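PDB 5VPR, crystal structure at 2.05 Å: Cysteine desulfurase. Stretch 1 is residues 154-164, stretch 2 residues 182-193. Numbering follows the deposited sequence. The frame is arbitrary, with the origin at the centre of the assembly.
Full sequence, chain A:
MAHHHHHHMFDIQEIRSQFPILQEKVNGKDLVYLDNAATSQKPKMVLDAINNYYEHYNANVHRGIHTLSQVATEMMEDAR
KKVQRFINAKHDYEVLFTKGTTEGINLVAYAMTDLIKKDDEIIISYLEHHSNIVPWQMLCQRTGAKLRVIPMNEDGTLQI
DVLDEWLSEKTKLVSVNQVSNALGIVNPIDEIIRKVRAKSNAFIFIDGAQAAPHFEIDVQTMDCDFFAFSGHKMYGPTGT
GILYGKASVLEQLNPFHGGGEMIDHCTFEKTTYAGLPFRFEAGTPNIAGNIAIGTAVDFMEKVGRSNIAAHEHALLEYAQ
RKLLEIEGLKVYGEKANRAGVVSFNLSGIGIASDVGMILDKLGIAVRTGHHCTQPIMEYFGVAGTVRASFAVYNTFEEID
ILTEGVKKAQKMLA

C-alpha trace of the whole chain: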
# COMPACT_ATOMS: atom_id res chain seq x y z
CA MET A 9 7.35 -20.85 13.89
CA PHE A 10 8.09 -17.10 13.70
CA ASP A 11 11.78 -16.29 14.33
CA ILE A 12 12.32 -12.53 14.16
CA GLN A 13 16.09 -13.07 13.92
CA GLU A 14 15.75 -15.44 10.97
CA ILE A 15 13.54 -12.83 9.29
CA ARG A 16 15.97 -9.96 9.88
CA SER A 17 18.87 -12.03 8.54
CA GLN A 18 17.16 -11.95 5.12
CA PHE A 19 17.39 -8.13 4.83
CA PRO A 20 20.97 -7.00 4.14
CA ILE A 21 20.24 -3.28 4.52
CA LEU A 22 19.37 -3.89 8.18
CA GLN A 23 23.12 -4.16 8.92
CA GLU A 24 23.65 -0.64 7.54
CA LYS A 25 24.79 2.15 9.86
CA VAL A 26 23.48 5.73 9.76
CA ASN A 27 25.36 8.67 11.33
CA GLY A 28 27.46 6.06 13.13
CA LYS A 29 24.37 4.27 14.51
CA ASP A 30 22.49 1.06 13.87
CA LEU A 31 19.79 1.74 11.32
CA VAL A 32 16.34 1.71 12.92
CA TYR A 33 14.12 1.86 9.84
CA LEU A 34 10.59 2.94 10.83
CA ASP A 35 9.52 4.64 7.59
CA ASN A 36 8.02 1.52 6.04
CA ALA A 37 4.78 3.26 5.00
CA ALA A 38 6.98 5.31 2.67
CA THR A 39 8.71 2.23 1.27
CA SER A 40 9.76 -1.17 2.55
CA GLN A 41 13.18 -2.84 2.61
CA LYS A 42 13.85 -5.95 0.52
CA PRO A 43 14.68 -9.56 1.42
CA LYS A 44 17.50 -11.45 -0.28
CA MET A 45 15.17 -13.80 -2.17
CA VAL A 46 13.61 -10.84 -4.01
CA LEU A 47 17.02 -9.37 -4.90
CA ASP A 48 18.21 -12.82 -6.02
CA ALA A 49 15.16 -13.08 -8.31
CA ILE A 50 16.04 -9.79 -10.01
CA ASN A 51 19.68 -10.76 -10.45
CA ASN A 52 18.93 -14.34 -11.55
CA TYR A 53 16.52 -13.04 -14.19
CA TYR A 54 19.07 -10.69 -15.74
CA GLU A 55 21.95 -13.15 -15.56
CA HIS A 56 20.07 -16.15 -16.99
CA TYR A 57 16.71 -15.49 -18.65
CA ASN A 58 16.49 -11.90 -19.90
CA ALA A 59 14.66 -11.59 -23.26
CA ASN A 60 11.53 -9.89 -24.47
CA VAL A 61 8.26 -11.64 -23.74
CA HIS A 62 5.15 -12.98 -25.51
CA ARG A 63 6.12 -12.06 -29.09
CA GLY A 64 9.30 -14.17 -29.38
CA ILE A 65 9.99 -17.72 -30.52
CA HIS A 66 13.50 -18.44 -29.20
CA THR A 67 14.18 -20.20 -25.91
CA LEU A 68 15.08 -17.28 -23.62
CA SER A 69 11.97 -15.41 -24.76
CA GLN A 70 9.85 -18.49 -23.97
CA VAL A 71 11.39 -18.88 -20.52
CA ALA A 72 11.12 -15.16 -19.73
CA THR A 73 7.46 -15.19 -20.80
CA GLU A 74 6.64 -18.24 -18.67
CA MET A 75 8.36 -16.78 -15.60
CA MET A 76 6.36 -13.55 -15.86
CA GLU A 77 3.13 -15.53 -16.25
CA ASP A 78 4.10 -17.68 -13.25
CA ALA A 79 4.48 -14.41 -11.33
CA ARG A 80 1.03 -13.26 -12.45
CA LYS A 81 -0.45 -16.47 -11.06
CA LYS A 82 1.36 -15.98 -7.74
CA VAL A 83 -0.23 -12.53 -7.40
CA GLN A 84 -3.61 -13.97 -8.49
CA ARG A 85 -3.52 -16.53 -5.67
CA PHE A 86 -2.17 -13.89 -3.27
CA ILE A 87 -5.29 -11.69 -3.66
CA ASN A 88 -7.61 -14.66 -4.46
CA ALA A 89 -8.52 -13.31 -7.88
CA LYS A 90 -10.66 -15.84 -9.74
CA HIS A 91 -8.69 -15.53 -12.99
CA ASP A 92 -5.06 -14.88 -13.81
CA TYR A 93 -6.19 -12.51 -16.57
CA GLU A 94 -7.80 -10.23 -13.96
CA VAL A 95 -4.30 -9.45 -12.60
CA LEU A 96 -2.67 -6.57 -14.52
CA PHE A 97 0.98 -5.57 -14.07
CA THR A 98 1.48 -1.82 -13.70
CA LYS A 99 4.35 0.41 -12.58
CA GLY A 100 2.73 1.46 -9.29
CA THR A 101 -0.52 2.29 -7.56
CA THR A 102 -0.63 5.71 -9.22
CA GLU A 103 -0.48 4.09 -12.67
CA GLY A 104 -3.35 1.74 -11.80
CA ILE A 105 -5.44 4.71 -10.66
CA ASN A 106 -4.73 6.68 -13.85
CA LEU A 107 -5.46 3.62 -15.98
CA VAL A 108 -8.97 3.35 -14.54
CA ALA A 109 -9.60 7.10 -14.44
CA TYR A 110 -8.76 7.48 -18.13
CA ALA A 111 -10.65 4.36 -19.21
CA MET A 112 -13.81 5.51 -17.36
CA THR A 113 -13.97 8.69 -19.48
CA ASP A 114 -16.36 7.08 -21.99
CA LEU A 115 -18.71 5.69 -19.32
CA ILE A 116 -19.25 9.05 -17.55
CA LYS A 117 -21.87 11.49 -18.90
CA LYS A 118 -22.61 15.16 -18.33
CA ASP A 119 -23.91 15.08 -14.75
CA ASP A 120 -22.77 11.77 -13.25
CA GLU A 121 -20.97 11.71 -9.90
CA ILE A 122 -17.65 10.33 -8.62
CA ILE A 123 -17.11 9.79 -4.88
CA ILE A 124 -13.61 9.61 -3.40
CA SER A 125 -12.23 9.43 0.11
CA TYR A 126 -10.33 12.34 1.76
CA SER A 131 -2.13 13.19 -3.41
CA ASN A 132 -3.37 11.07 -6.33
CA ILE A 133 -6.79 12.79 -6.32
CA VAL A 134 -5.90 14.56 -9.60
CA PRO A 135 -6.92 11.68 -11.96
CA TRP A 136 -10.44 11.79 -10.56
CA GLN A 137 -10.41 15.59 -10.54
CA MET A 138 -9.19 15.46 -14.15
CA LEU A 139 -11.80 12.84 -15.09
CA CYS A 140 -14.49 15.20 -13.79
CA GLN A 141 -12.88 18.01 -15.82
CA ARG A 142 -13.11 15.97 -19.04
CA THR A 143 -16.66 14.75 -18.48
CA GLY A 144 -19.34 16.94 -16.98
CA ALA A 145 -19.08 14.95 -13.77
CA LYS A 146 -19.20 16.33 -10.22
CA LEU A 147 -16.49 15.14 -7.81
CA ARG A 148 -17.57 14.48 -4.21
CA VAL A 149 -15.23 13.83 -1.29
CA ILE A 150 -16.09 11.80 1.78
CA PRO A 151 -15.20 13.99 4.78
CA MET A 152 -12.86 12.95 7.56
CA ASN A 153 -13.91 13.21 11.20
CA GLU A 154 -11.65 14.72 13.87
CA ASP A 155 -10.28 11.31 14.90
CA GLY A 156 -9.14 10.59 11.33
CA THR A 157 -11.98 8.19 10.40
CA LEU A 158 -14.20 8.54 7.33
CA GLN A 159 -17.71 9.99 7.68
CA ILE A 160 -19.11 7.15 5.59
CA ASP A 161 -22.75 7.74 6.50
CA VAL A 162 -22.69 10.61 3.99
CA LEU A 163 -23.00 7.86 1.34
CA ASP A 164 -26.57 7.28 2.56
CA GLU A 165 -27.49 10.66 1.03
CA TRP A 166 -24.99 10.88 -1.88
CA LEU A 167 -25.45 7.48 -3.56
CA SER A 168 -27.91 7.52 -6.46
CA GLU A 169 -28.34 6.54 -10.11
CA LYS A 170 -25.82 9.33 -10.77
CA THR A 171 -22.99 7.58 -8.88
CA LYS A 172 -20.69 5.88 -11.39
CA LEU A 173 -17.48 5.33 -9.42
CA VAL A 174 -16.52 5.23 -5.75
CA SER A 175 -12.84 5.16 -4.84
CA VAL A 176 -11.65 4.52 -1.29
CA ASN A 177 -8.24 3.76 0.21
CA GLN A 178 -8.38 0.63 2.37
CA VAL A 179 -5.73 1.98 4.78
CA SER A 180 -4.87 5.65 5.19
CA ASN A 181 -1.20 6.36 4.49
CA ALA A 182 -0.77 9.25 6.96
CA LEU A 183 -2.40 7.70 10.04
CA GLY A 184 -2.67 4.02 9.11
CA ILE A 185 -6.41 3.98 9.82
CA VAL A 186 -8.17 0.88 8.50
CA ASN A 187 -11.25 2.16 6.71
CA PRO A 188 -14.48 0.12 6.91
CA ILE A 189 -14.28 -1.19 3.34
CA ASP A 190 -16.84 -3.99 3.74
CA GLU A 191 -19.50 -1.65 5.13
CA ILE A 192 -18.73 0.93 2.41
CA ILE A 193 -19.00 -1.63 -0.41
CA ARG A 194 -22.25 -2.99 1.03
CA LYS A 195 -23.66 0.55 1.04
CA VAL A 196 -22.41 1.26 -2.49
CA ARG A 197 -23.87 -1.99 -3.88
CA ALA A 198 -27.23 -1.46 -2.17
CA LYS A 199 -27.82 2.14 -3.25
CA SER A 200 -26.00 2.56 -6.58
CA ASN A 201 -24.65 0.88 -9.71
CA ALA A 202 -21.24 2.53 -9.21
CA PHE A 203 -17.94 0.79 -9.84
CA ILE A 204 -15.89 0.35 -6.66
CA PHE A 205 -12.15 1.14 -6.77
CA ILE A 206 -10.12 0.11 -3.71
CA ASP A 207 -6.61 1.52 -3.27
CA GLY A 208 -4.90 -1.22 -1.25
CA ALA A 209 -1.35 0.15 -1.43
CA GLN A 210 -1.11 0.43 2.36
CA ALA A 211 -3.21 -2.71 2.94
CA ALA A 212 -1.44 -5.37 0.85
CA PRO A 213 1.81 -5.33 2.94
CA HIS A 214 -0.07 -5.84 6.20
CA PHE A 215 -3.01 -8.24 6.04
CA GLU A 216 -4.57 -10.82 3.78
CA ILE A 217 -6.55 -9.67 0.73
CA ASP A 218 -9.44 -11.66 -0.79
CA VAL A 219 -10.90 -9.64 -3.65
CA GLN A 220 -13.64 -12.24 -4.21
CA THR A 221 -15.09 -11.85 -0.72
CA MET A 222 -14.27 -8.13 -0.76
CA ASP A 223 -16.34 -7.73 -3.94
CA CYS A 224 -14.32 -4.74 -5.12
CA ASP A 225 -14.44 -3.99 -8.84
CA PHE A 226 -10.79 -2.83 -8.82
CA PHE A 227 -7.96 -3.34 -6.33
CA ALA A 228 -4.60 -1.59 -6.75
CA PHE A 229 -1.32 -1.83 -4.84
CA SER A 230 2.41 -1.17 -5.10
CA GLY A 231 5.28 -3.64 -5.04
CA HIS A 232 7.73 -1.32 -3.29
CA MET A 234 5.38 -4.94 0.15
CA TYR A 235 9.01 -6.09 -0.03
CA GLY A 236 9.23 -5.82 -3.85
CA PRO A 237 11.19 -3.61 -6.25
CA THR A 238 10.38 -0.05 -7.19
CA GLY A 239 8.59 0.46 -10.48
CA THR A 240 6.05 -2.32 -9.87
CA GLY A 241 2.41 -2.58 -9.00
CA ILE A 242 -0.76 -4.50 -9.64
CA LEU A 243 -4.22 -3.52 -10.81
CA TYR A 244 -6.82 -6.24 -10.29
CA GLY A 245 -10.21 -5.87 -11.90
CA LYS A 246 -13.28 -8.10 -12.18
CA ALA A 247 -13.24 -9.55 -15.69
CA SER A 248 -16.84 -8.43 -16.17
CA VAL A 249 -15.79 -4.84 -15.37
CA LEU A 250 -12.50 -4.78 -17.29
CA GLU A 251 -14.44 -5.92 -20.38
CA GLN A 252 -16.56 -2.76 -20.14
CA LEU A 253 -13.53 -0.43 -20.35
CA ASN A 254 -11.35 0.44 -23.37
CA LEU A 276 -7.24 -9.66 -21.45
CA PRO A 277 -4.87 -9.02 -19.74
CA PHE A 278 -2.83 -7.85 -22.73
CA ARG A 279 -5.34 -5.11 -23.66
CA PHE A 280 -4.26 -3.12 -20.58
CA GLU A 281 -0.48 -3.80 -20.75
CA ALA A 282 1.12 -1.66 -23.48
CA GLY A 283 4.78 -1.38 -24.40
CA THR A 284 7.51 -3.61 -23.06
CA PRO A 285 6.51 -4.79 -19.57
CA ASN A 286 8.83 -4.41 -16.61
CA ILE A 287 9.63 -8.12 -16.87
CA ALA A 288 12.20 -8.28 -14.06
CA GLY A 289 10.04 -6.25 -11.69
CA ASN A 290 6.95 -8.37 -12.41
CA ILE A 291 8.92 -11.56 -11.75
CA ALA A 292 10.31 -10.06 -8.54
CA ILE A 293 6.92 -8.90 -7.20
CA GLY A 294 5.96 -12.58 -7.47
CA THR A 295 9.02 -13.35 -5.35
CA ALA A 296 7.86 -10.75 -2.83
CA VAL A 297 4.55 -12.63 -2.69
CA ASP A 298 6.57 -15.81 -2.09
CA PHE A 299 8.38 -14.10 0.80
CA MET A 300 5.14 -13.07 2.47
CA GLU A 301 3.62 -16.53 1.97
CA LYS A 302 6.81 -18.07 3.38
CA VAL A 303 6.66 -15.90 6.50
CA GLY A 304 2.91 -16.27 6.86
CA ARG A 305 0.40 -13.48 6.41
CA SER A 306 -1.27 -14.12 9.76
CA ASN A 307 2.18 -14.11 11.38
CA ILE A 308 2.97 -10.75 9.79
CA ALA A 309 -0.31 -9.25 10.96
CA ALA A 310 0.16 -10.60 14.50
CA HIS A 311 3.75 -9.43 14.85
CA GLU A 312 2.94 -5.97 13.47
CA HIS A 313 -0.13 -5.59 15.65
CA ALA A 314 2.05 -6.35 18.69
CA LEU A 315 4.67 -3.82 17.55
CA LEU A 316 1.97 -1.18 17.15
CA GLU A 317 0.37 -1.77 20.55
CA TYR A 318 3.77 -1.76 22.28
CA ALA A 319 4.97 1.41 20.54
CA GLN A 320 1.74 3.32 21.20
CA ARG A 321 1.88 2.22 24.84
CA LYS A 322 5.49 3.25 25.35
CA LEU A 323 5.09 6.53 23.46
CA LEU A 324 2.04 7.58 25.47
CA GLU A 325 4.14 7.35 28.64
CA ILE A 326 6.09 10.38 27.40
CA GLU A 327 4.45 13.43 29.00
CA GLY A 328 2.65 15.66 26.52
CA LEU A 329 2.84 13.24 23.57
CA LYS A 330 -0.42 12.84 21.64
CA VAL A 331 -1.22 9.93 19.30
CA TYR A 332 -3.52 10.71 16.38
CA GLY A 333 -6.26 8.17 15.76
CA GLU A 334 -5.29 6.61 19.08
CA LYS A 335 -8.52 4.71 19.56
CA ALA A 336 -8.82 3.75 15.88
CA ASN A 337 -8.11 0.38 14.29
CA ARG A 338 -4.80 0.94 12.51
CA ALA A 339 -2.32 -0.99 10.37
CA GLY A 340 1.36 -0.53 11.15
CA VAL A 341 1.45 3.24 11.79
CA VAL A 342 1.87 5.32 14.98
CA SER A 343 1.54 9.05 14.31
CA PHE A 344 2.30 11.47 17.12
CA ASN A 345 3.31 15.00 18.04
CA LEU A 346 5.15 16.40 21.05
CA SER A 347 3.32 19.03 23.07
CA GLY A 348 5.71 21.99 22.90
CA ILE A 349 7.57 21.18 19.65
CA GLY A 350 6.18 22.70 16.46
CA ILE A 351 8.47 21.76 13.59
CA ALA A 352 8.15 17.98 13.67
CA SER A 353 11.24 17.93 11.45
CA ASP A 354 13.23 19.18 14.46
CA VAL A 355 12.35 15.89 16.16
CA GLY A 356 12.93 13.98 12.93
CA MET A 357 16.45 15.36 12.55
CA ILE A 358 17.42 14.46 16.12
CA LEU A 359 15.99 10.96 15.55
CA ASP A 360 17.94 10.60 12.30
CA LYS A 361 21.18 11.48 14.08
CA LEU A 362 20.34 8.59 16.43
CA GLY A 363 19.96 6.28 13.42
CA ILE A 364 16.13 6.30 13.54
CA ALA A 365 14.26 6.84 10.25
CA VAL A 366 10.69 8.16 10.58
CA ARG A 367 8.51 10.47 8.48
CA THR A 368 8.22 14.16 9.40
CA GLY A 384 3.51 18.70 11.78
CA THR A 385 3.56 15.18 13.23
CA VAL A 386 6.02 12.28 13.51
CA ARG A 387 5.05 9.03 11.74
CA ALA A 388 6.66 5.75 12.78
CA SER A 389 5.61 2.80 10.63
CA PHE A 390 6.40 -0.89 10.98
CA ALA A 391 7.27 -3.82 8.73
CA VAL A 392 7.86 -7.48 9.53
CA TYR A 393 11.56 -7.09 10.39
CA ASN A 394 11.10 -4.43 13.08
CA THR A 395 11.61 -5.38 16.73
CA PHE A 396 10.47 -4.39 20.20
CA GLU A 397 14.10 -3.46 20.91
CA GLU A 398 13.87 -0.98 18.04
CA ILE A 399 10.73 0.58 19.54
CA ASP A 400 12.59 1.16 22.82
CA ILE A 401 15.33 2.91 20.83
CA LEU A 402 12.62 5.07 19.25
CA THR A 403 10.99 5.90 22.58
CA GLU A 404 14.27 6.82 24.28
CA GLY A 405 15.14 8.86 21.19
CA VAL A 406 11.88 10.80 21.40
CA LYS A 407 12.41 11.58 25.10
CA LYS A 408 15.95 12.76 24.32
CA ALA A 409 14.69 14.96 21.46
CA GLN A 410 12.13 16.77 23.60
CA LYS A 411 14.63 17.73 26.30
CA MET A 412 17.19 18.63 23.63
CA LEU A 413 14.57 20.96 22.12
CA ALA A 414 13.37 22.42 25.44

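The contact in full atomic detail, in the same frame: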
# COMPACT_ATOMS: atom_id res chain seq x y z
N GLU A 154 -12.81 14.23 13.11
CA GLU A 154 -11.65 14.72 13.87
C GLU A 154 -10.65 13.60 14.14
O GLU A 154 -9.44 13.79 13.98
CB GLU A 154 -12.12 15.37 15.17
N ASP A 155 -11.14 12.42 14.53
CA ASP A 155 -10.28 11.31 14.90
C ASP A 155 -9.65 10.60 13.70
O ASP A 155 -9.06 9.53 13.87
CB ASP A 155 -11.07 10.30 15.74
CG ASP A 155 -12.24 9.68 14.99
OD1 ASP A 155 -12.41 9.98 13.79
OD2 ASP A 155 -12.99 8.90 15.59
N GLY A 156 -9.76 11.17 12.50
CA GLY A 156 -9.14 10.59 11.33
C GLY A 156 -9.96 9.55 10.58
O GLY A 156 -9.50 9.07 9.53
N THR A 157 -11.14 9.19 11.07
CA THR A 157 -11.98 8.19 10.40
C THR A 157 -12.86 8.85 9.34
O THR A 157 -13.13 10.06 9.39
CB THR A 157 -12.85 7.45 11.41
OG1 THR A 157 -13.65 8.39 12.13
CG2 THR A 157 -12.01 6.67 12.41
N LEU A 158 -13.32 8.05 8.38
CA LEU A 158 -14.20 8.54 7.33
C LEU A 158 -15.62 8.72 7.85
O LEU A 158 -16.11 7.92 8.66
CB LEU A 158 -14.22 7.59 6.13
CG LEU A 158 -12.96 7.59 5.25
CD1 LEU A 158 -13.09 6.57 4.10
CD2 LEU A 158 -12.70 8.99 4.70
N GLN A 159 -16.29 9.78 7.39
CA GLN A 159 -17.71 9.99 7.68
C GLN A 159 -18.52 9.28 6.59
O GLN A 159 -19.08 9.89 5.67
CB GLN A 159 -18.03 11.48 7.75
N ILE A 160 -18.58 7.95 6.70
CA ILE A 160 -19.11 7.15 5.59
C ILE A 160 -20.62 7.19 5.51
O ILE A 160 -21.18 6.82 4.47
CB ILE A 160 -18.68 5.68 5.66
CG1 ILE A 160 -19.26 4.99 6.89
CG2 ILE A 160 -17.17 5.58 5.64
CD1 ILE A 160 -19.08 3.49 6.88
N ASP A 161 -21.30 7.65 6.56
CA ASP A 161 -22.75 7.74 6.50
C ASP A 161 -23.22 8.83 5.54
O ASP A 161 -24.41 8.87 5.21
CB ASP A 161 -23.32 7.97 7.91
CG ASP A 161 -23.30 6.71 8.76
OD1 ASP A 161 -23.33 5.59 8.18
OD2 ASP A 161 -23.25 6.82 10.01
N VAL A 162 -22.31 9.67 5.04
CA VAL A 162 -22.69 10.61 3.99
C VAL A 162 -23.11 9.86 2.72
O VAL A 162 -23.92 10.38 1.93
CB VAL A 162 -21.54 11.59 3.73
CG1 VAL A 162 -20.52 11.02 2.74
CG2 VAL A 162 -22.08 12.91 3.25
N LEU A 163 -22.61 8.64 2.51
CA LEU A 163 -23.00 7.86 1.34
C LEU A 163 -24.50 7.60 1.32
O LEU A 163 -25.09 7.48 0.24
CB LEU A 163 -22.23 6.54 1.31
CG LEU A 163 -20.70 6.65 1.25
CD1 LEU A 163 -20.03 5.28 1.24
CD2 LEU A 163 -20.30 7.44 0.03
N ASP A 164 -25.13 7.52 2.49
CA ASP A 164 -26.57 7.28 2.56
C ASP A 164 -27.36 8.36 1.83
O ASP A 164 -28.45 8.07 1.31
CB ASP A 164 -27.01 7.20 4.03
CG ASP A 164 -26.57 5.91 4.70
OD1 ASP A 164 -26.01 5.03 4.01
OD2 ASP A 164 -26.77 5.78 5.93
N ALA A 182 -1.30 8.32 5.96
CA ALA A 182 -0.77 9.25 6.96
C ALA A 182 -0.92 8.69 8.37
O ALA A 182 0.03 8.74 9.17
CB ALA A 182 -1.48 10.60 6.85
N LEU A 183 -2.10 8.17 8.69
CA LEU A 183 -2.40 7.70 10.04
C LEU A 183 -2.48 6.18 10.15
O LEU A 183 -2.47 5.67 11.27
CB LEU A 183 -3.71 8.32 10.53
CG LEU A 183 -3.76 9.84 10.66
CD1 LEU A 183 -5.15 10.29 11.09
CD2 LEU A 183 -2.71 10.34 11.65
N GLY A 184 -2.54 5.46 9.04
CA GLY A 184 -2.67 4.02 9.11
C GLY A 184 -4.05 3.53 9.48
O GLY A 184 -4.21 2.36 9.85
N ILE A 185 -5.07 4.38 9.40
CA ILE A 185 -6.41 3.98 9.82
C ILE A 185 -6.98 2.98 8.82
O ILE A 185 -6.92 3.20 7.61
CB ILE A 185 -7.31 5.21 9.99
CG1 ILE A 185 -6.96 5.90 11.31
CG2 ILE A 185 -8.79 4.81 9.93
CD1 ILE A 185 -7.52 7.28 11.50
N VAL A 186 -7.50 1.87 9.33
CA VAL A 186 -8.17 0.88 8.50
C VAL A 186 -9.60 1.35 8.25
O VAL A 186 -10.41 1.39 9.17
CB VAL A 186 -8.14 -0.50 9.14
CG1 VAL A 186 -8.93 -1.51 8.28
CG2 VAL A 186 -6.69 -0.95 9.36
N ASN A 187 -9.92 1.67 7.01
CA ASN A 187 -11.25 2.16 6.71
C ASN A 187 -12.24 0.99 6.60
O ASN A 187 -11.85 -0.14 6.29
CB ASN A 187 -11.24 2.97 5.42
CG ASN A 187 -10.59 4.32 5.61
OD1 ASN A 187 -10.88 5.02 6.58
ND2 ASN A 187 -9.68 4.69 4.70
N PRO A 188 -13.52 1.23 6.90
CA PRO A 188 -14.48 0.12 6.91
C PRO A 188 -14.95 -0.24 5.50
O PRO A 188 -16.10 0.04 5.08
CB PRO A 188 -15.60 0.67 7.80
CG PRO A 188 -15.58 2.13 7.53
CD PRO A 188 -14.12 2.48 7.41
N ILE A 189 -14.05 -0.90 4.76
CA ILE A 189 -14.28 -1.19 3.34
C ILE A 189 -15.51 -2.06 3.12
O ILE A 189 -16.27 -1.86 2.16
CB ILE A 189 -13.02 -1.84 2.74
CG1 ILE A 189 -11.90 -0.82 2.67
CG2 ILE A 189 -13.30 -2.37 1.35
CD1 ILE A 189 -12.29 0.43 1.95
N ASP A 190 -15.73 -3.06 3.98
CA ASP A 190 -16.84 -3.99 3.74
C ASP A 190 -18.19 -3.30 3.93
O ASP A 190 -19.14 -3.55 3.17
CB ASP A 190 -16.75 -5.21 4.66
CG ASP A 190 -15.61 -6.13 4.27
OD1 ASP A 190 -15.05 -5.96 3.16
OD2 ASP A 190 -15.27 -7.02 5.08
N GLU A 191 -18.28 -2.43 4.93
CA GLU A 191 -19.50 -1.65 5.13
C GLU A 191 -19.71 -0.66 3.98
O GLU A 191 -20.84 -0.48 3.51
CB GLU A 191 -19.40 -0.91 6.46
CG GLU A 191 -20.67 -0.24 6.90
CD GLU A 191 -20.46 0.51 8.19
OE1 GLU A 191 -21.26 1.41 8.50
OE2 GLU A 191 -19.45 0.20 8.86
N ILE A 192 -18.63 -0.02 3.52
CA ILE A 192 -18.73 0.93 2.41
C ILE A 192 -19.23 0.23 1.15
O ILE A 192 -20.16 0.70 0.48
CB ILE A 192 -17.38 1.62 2.16
CG1 ILE A 192 -16.99 2.51 3.35
CG2 ILE A 192 -17.40 2.41 0.84
CD1 ILE A 192 -15.55 3.08 3.24
N ILE A 193 -18.61 -0.90 0.79
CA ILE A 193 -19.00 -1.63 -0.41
C ILE A 193 -20.45 -2.09 -0.32
O ILE A 193 -21.21 -1.95 -1.28
CB ILE A 193 -18.04 -2.82 -0.64
CG1 ILE A 193 -16.67 -2.30 -1.08
CG2 ILE A 193 -18.58 -3.76 -1.70
CD1 ILE A 193 -15.64 -3.39 -1.23
O HOH W 1 -9.49 7.47 7.11
O HOH W 2 -12.48 5.33 8.72

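What does Ile-160, which has the largest area covered by the other stretch, touch? Its CA-to-CB bond points toward stretch 2, and its side chain packs on Pro-188, Glu-191 and Ile-192. With chi1 in the p well and chi2 in t, CD1 extends over the start of the helix that begins after Pro-188: Ile-160 CD1 lies 3.8 Å from Pro-188 CG and 3.4 Å from Glu-191 OE1. The first is an ordinary apolar contact. The second places a carboxylate oxygen beside a methyl group, which can give it no hydrogen bond, so it is packing only. Toward the next residue of the helix the closest pair is Ile-160 CG2 and Ile-192 CD1, 3.8 Å apart.

How does one isoleucine on the helix serve three residues of stretch 1? The CA-to-CB bond of Ile-192 points sideways, but the end of the side chain comes nearer, its chi1 in m and chi2 in t. Its CD1 meets Ile-160 CG2 and also approaches Leu-158, more loosely, at 4.4 Å between Leu-158 CD1 and Ile-192 CD1. Its branch methyl faces Leu-163, where Leu-163 CD1 is 3.9 Å from Ile-192 CG2. Leu-163, Ile-160 and Leu-158 all direct their CA-to-CB bonds toward stretch 2, so this helical residue is met by a small apolar cluster. The helix holds it in place through a backbone hydrogen bond from Ile-192 N to Pro-188 O, 3.0 Å long; Pro-188 itself occupies the N-cap position.

Why does Ile-185 fit so closely against the turn at Gly-156? Ile-185 points toward stretch 1, and its CD1 reaches the backbone there, 3.6 Å from Asp-155 O, 3.3 Å from Gly-156 O and 4.1 Å from Thr-157 N. Gly-156 leaves the room: a CB built on it would stand 2.7 Å from Ile-185 CD1 and 2.8 Å from Leu-183 CD1, both clashes. Its phi of 88° and psi of -4° would also jam such a CB against the carbonyl oxygen of Asp-155, so the backbone calls for glycine on its own account. The turn is braced from within by Asp-155, whose OD1 accepts hydrogen bonds from Thr-157 N at 3.1 Å and from Thr-157 OG1 at 2.6 Å.

With no direct hydrogen bond between the stretches, what joins their polar groups? Two waters do so, both through the side chain of Asn-187. Water 1 donates to Gly-156 O and to Asn-187 OD1, its oxygen 2.9 Å from each. Water 2 accepts from Leu-158 N, 2.9 Å from its oxygen, and donates to Asn-187 OD1 at 2.7 Å. The amide oxygen thus receives both waters, while Asn-187 ND2 is hydrogen-bonded elsewhere in the structure. Directly, that oxygen only packs against leucine, with Asn-187 OD1 3.6 Å from Leu-158 CG.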